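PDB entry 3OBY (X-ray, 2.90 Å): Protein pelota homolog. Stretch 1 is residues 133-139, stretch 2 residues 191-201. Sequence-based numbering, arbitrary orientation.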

ATOM      1  N   MET A 133       1.576  13.520 -14.423  1.00 26.39           N
ATOM      2  CA  MET A 133       0.421  13.272 -15.260  1.00 24.29           C
ATOM      3  C   MET A 133       0.522  14.103 -16.529  1.00 35.83           C
ATOM      4  O   MET A 133       0.839  15.293 -16.482  1.00 40.67           O
ATOM      5  CB  MET A 133      -0.858  13.618 -14.507  1.00 25.70           C
ATOM      6  CG  MET A 133      -1.295  12.564 -13.516  1.00 20.52           C
ATOM      7  SD  MET A 133      -2.729  13.106 -12.600  1.00 32.71           S
ATOM      8  CE  MET A 133      -2.279  12.619 -10.902  1.00  4.87           C
ATOM      9  N   LEU A 134       0.252  13.466 -17.663  1.00 36.77           N
ATOM     10  CA  LEU A 134       0.312  14.126 -18.960  1.00 22.06           C
ATOM     11  C   LEU A 134      -0.942  13.888 -19.778  1.00 22.09           C
ATOM     12  O   LEU A 134      -1.239  12.756 -20.161  1.00 33.24           O
ATOM     13  CB  LEU A 134       1.507  13.617 -19.758  1.00 18.95           C
ATOM     14  CG  LEU A 134       1.501  14.047 -21.228  1.00 17.54           C
ATOM     15  CD1 LEU A 134       2.009  15.469 -21.326  1.00 27.26           C
ATOM     16  CD2 LEU A 134       2.376  13.123 -22.056  1.00 19.87           C
ATOM     17  N   THR A 135      -1.678  14.956 -20.045  1.00 26.20           N
ATOM     18  CA  THR A 135      -2.878  14.854 -20.863  1.00 26.86           C
ATOM     19  C   THR A 135      -2.437  15.327 -22.236  1.00 26.93           C
ATOM     20  O   THR A 135      -1.800  16.373 -22.357  1.00 24.84           O
ATOM     21  CB  THR A 135      -3.995  15.757 -20.339  1.00 31.29           C
ATOM     22  OG1 THR A 135      -3.478  17.073 -20.110  1.00 38.71           O
ATOM     23  CG2 THR A 135      -4.561  15.196 -19.048  1.00 23.89           C
ATOM     24  N   ILE A 136      -2.751  14.552 -23.266  1.00 32.40           N
ATOM     25  CA  ILE A 136      -2.334  14.908 -24.613  1.00 39.34           C
ATOM     26  C   ILE A 136      -3.387  14.620 -25.671  1.00 44.12           C
ATOM     27  O   ILE A 136      -4.136  13.643 -25.591  1.00 35.42           O
ATOM     28  CB  ILE A 136      -1.040  14.158 -24.997  1.00 50.43           C
ATOM     29  CG1 ILE A 136      -0.433  14.760 -26.265  1.00 62.05           C
ATOM     30  CG2 ILE A 136      -1.343  12.683 -25.224  1.00 53.18           C
ATOM     31  CD1 ILE A 136       0.887  14.120 -26.679  1.00 55.12           C
ATOM     32  N   GLU A 137      -3.425  15.495 -26.665  1.00 47.03           N
ATOM     33  CA  GLU A 137      -4.350  15.390 -27.779  1.00 55.06           C
ATOM     34  C   GLU A 137      -3.605  16.039 -28.937  1.00 59.69           C
ATOM     35  O   GLU A 137      -2.655  16.787 -28.709  1.00 59.13           O
ATOM     36  CB  GLU A 137      -5.634  16.162 -27.477  1.00 53.97           C
ATOM     37  CG  GLU A 137      -5.481  17.672 -27.546  1.00 60.81           C
ATOM     38  CD  GLU A 137      -6.687  18.404 -26.996  1.00 60.45           C
ATOM     39  OE1 GLU A 137      -7.819  18.108 -27.432  1.00 55.11           O
ATOM     40  OE2 GLU A 137      -6.500  19.280 -26.128  1.00 55.17           O
ATOM     41  N   GLU A 138      -4.024  15.758 -30.166  1.00 67.69           N
ATOM     42  CA  GLU A 138      -3.364  16.323 -31.339  1.00 71.98           C
ATOM     43  C   GLU A 138      -2.890  17.758 -31.146  1.00 62.96           C
ATOM     44  O   GLU A 138      -3.684  18.650 -30.851  1.00 63.51           O
ATOM     45  CB  GLU A 138      -4.285  16.268 -32.562  1.00 90.06           C
ATOM     46  CG  GLU A 138      -4.316  14.930 -33.285  1.00112.56           C
ATOM     47  CD  GLU A 138      -4.915  15.044 -34.681  1.00126.99           C
ATOM     48  OE1 GLU A 138      -6.088  15.456 -34.797  1.00133.15           O
ATOM     49  OE2 GLU A 138      -4.208  14.727 -35.664  1.00130.92           O
ATOM     50  N   GLY A 139      -1.585  17.961 -31.306  1.00 58.29           N
ATOM     51  CA  GLY A 139      -0.993  19.281 -31.182  1.00 43.07           C
ATOM     52  C   GLY A 139      -1.085  20.013 -29.855  1.00 53.34           C
ATOM     53  O   GLY A 139      -0.884  21.225 -29.809  1.00 56.13           O
TER
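Stretch 2 191-201: AGPGFAKNDFL

Stretch 2 is joined to stretch 1 by two backbone hydrogen bonds, both made by Ala 191. Its N donates to Leu 134 O at 2.9 Å. Its O accepts from Ile 136 N at 2.8 Å. One residue thus spans the two peptide groups that flank Thr 135, the pattern of a parallel bridge. Thr 135 and Ala 191 are the bridged pair, CA to CA 4.7 Å, and their side chains lie on the same face of the sheet. A CA-H...O contact supports the pairing, with Thr 135 CA 3.1 Å from Ala 191 O.

Ala 191 is the one residue of stretch 2 bridged to the strand. Gly 192, next in the chain, is still extended, with phi/psi of 146/170, and its CA makes a further CA-H...O contact with Ile 136 O at 3.4 Å. A CB here would clash with that same oxygen. Gly 192 O accepts a hydrogen bond from Lys 197 NZ at 2.8 Å, which ties the loop to the first turn of the helix. Pro 193 then packs on Glu 137, with Pro 193 CG 3.5 Å from Glu 137 CB.

Gly 194 and Phe 195 make no contact with stretch 1. The helix, residues 196-201 within this stretch, crosses strand 133-137 at 110°, with the axes 7.6 Å apart at closest approach. Ala 196 points toward the strand, and its CB lies 3.8 Å from Glu 137 CA. Ile 136 is the residue of stretch 1 most covered by stretch 2. Its CG2 sits 3.5 Å from Lys 197 CA and 4.2 Å from Ala 196 CB. One turn on, Phe 200 also points toward the strand. Its ring meets Leu 134 and Ile 136 obliquely, with CE2 3.3 Å from Leu 134 CD2 and CD1 4.2 Å from Ile 136 CD1.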

ATOM      1  N   ALA A 191      -2.853  10.373 -20.323  1.00 38.61           N
ATOM      2  CA  ALA A 191      -4.274  10.349 -20.657  1.00 46.28           C
ATOM      3  C   ALA A 191      -4.593  11.376 -21.731  1.00 47.88           C
ATOM      4  O   ALA A 191      -3.740  12.181 -22.099  1.00 51.90           O
ATOM      5  CB  ALA A 191      -5.111  10.619 -19.417  1.00 39.47           C
ATOM      6  N   GLY A 192      -5.829  11.345 -22.223  1.00 51.50           N
ATOM      7  CA  GLY A 192      -6.245  12.277 -23.257  1.00 53.64           C
ATOM      8  C   GLY A 192      -7.245  11.674 -24.228  1.00 57.85           C
ATOM      9  O   GLY A 192      -7.497  10.469 -24.204  1.00 59.55           O
ATOM     10  N   PRO A 193      -7.841  12.498 -25.099  1.00 57.25           N
ATOM     11  CA  PRO A 193      -8.820  12.025 -26.080  1.00 57.03           C
ATOM     12  C   PRO A 193      -8.187  11.357 -27.299  1.00 61.76           C
ATOM     13  O   PRO A 193      -7.164  11.815 -27.806  1.00 65.95           O
ATOM     14  CB  PRO A 193      -9.557  13.304 -26.454  1.00 60.67           C
ATOM     15  CG  PRO A 193      -8.458  14.324 -26.408  1.00 59.22           C
ATOM     16  CD  PRO A 193      -7.749  13.969 -25.118  1.00 57.81           C
ATOM     17  N   GLY A 194      -8.807  10.273 -27.747  1.00 60.49           N
ATOM     18  CA  GLY A 194      -8.345   9.584 -28.917  1.00 64.68           C
ATOM     19  C   GLY A 194      -7.113   8.743 -28.728  1.00 70.43           C
ATOM     20  O   GLY A 194      -6.894   8.062 -27.710  1.00 75.08           O
ATOM     21  N   PHE A 195      -6.274   8.805 -29.742  1.00 72.12           N
ATOM     22  CA  PHE A 195      -5.079   7.988 -29.746  1.00 80.91           C
ATOM     23  C   PHE A 195      -3.797   8.764 -29.595  1.00 72.65           C
ATOM     24  O   PHE A 195      -2.726   8.148 -29.625  1.00 68.49           O
ATOM     25  CB  PHE A 195      -5.045   7.177 -31.010  1.00 97.33           C
ATOM     26  CG  PHE A 195      -6.249   6.323 -31.204  1.00115.86           C
ATOM     27  CD1 PHE A 195      -7.424   6.861 -31.713  1.00123.50           C
ATOM     28  CD2 PHE A 195      -6.207   4.967 -30.897  1.00123.60           C
ATOM     29  CE1 PHE A 195      -8.541   6.059 -31.915  1.00130.75           C
ATOM     30  CE2 PHE A 195      -7.318   4.160 -31.096  1.00127.45           C
ATOM     31  CZ  PHE A 195      -8.487   4.706 -31.606  1.00131.18           C
ATOM     32  N   ALA A 196      -3.872  10.060 -29.467  1.00 60.24           N
ATOM     33  CA  ALA A 196      -2.613  10.715 -29.311  1.00 59.56           C
ATOM     34  C   ALA A 196      -1.762  10.059 -28.165  1.00 59.97           C
ATOM     35  O   ALA A 196      -0.549   9.823 -28.290  1.00 59.53           O
ATOM     36  CB  ALA A 196      -2.864  12.089 -29.068  1.00 57.78           C
ATOM     37  N   LYS A 197      -2.420   9.819 -27.036  1.00 51.46           N
ATOM     38  CA  LYS A 197      -1.759   9.267 -25.869  1.00 43.07           C
ATOM     39  C   LYS A 197      -1.120   7.941 -26.225  1.00 40.53           C
ATOM     40  O   LYS A 197       0.017   7.659 -25.851  1.00 45.63           O
ATOM     41  CB  LYS A 197      -2.767   9.093 -24.728  1.00 40.07           C
ATOM     42  CG  LYS A 197      -4.010   8.317 -25.115  1.00 50.82           C
ATOM     43  CD  LYS A 197      -5.040   8.350 -23.999  1.00 55.83           C
ATOM     44  CE  LYS A 197      -6.347   7.693 -24.420  1.00 48.64           C
ATOM     45  NZ  LYS A 197      -7.397   7.846 -23.373  1.00 35.92           N
ATOM     46  N   ASN A 198      -1.860   7.131 -26.968  1.00 38.29           N
ATOM     47  CA  ASN A 198      -1.374   5.828 -27.382  1.00 38.83           C
ATOM     48  C   ASN A 198      -0.101   5.956 -28.216  1.00 39.77           C
ATOM     49  O   ASN A 198       0.950   5.436 -27.840  1.00 36.58           O
ATOM     50  CB  ASN A 198      -2.466   5.099 -28.167  1.00 26.55           C
ATOM     51  CG  ASN A 198      -3.735   4.922 -27.358  1.00 22.54           C
ATOM     52  OD1 ASN A 198      -3.738   4.254 -26.325  1.00 29.27           O
ATOM     53  ND2 ASN A 198      -4.823   5.524 -27.823  1.00 43.75           N
ATOM     54  N   ASP A 199      -0.187   6.661 -29.339  1.00 45.15           N
ATOM     55  CA  ASP A 199       0.981   6.826 -30.197  1.00 52.78           C
ATOM     56  C   ASP A 199       2.160   7.436 -29.444  1.00 51.31           C
ATOM     57  O   ASP A 199       3.313   7.122 -29.735  1.00 50.22           O
ATOM     58  CB  ASP A 199       0.645   7.697 -31.412  1.00 57.97           C
ATOM     59  CG  ASP A 199      -0.522   7.153 -32.218  1.00 63.25           C
ATOM     60  OD1 ASP A 199      -0.725   5.917 -32.229  1.00 56.14           O
ATOM     61  OD2 ASP A 199      -1.228   7.966 -32.850  1.00 57.19           O
ATOM     62  N   PHE A 200       1.870   8.302 -28.476  1.00 51.55           N
ATOM     63  CA  PHE A 200       2.925   8.941 -27.692  1.00 37.99           C
ATOM     64  C   PHE A 200       3.699   7.880 -26.910  1.00 33.97           C
ATOM     65  O   PHE A 200       4.932   7.864 -26.920  1.00 24.34           O
ATOM     66  CB  PHE A 200       2.326   9.978 -26.730  1.00 28.03           C
ATOM     67  CG  PHE A 200       3.356  10.746 -25.947  1.00 31.94           C
ATOM     68  CD1 PHE A 200       4.225  11.626 -26.589  1.00 31.48           C
ATOM     69  CD2 PHE A 200       3.491  10.555 -24.573  1.00 29.00           C
ATOM     70  CE1 PHE A 200       5.215  12.306 -25.869  1.00 36.14           C
ATOM     71  CE2 PHE A 200       4.477  11.227 -23.848  1.00 23.96           C
ATOM     72  CZ  PHE A 200       5.341  12.101 -24.498  1.00 29.94           C
ATOM     73  N   LEU A 201       2.975   6.989 -26.239  1.00 33.66           N
ATOM     74  CA  LEU A 201       3.614   5.930 -25.470  1.00 46.05           C
ATOM     75  C   LEU A 201       4.512   5.101 -26.385  1.00 55.53           C
ATOM     76  O   LEU A 201       5.646   4.781 -26.023  1.00 57.45           O
ATOM     77  CB  LEU A 201       2.559   5.039 -24.797  1.00 38.42           C
ATOM     78  CG  LEU A 201       3.053   3.788 -24.050  1.00 37.09           C
ATOM     79  CD1 LEU A 201       4.161   4.145 -23.077  1.00 39.84           C
ATOM     80  CD2 LEU A 201       1.895   3.140 -23.317  1.00 25.01           C
TER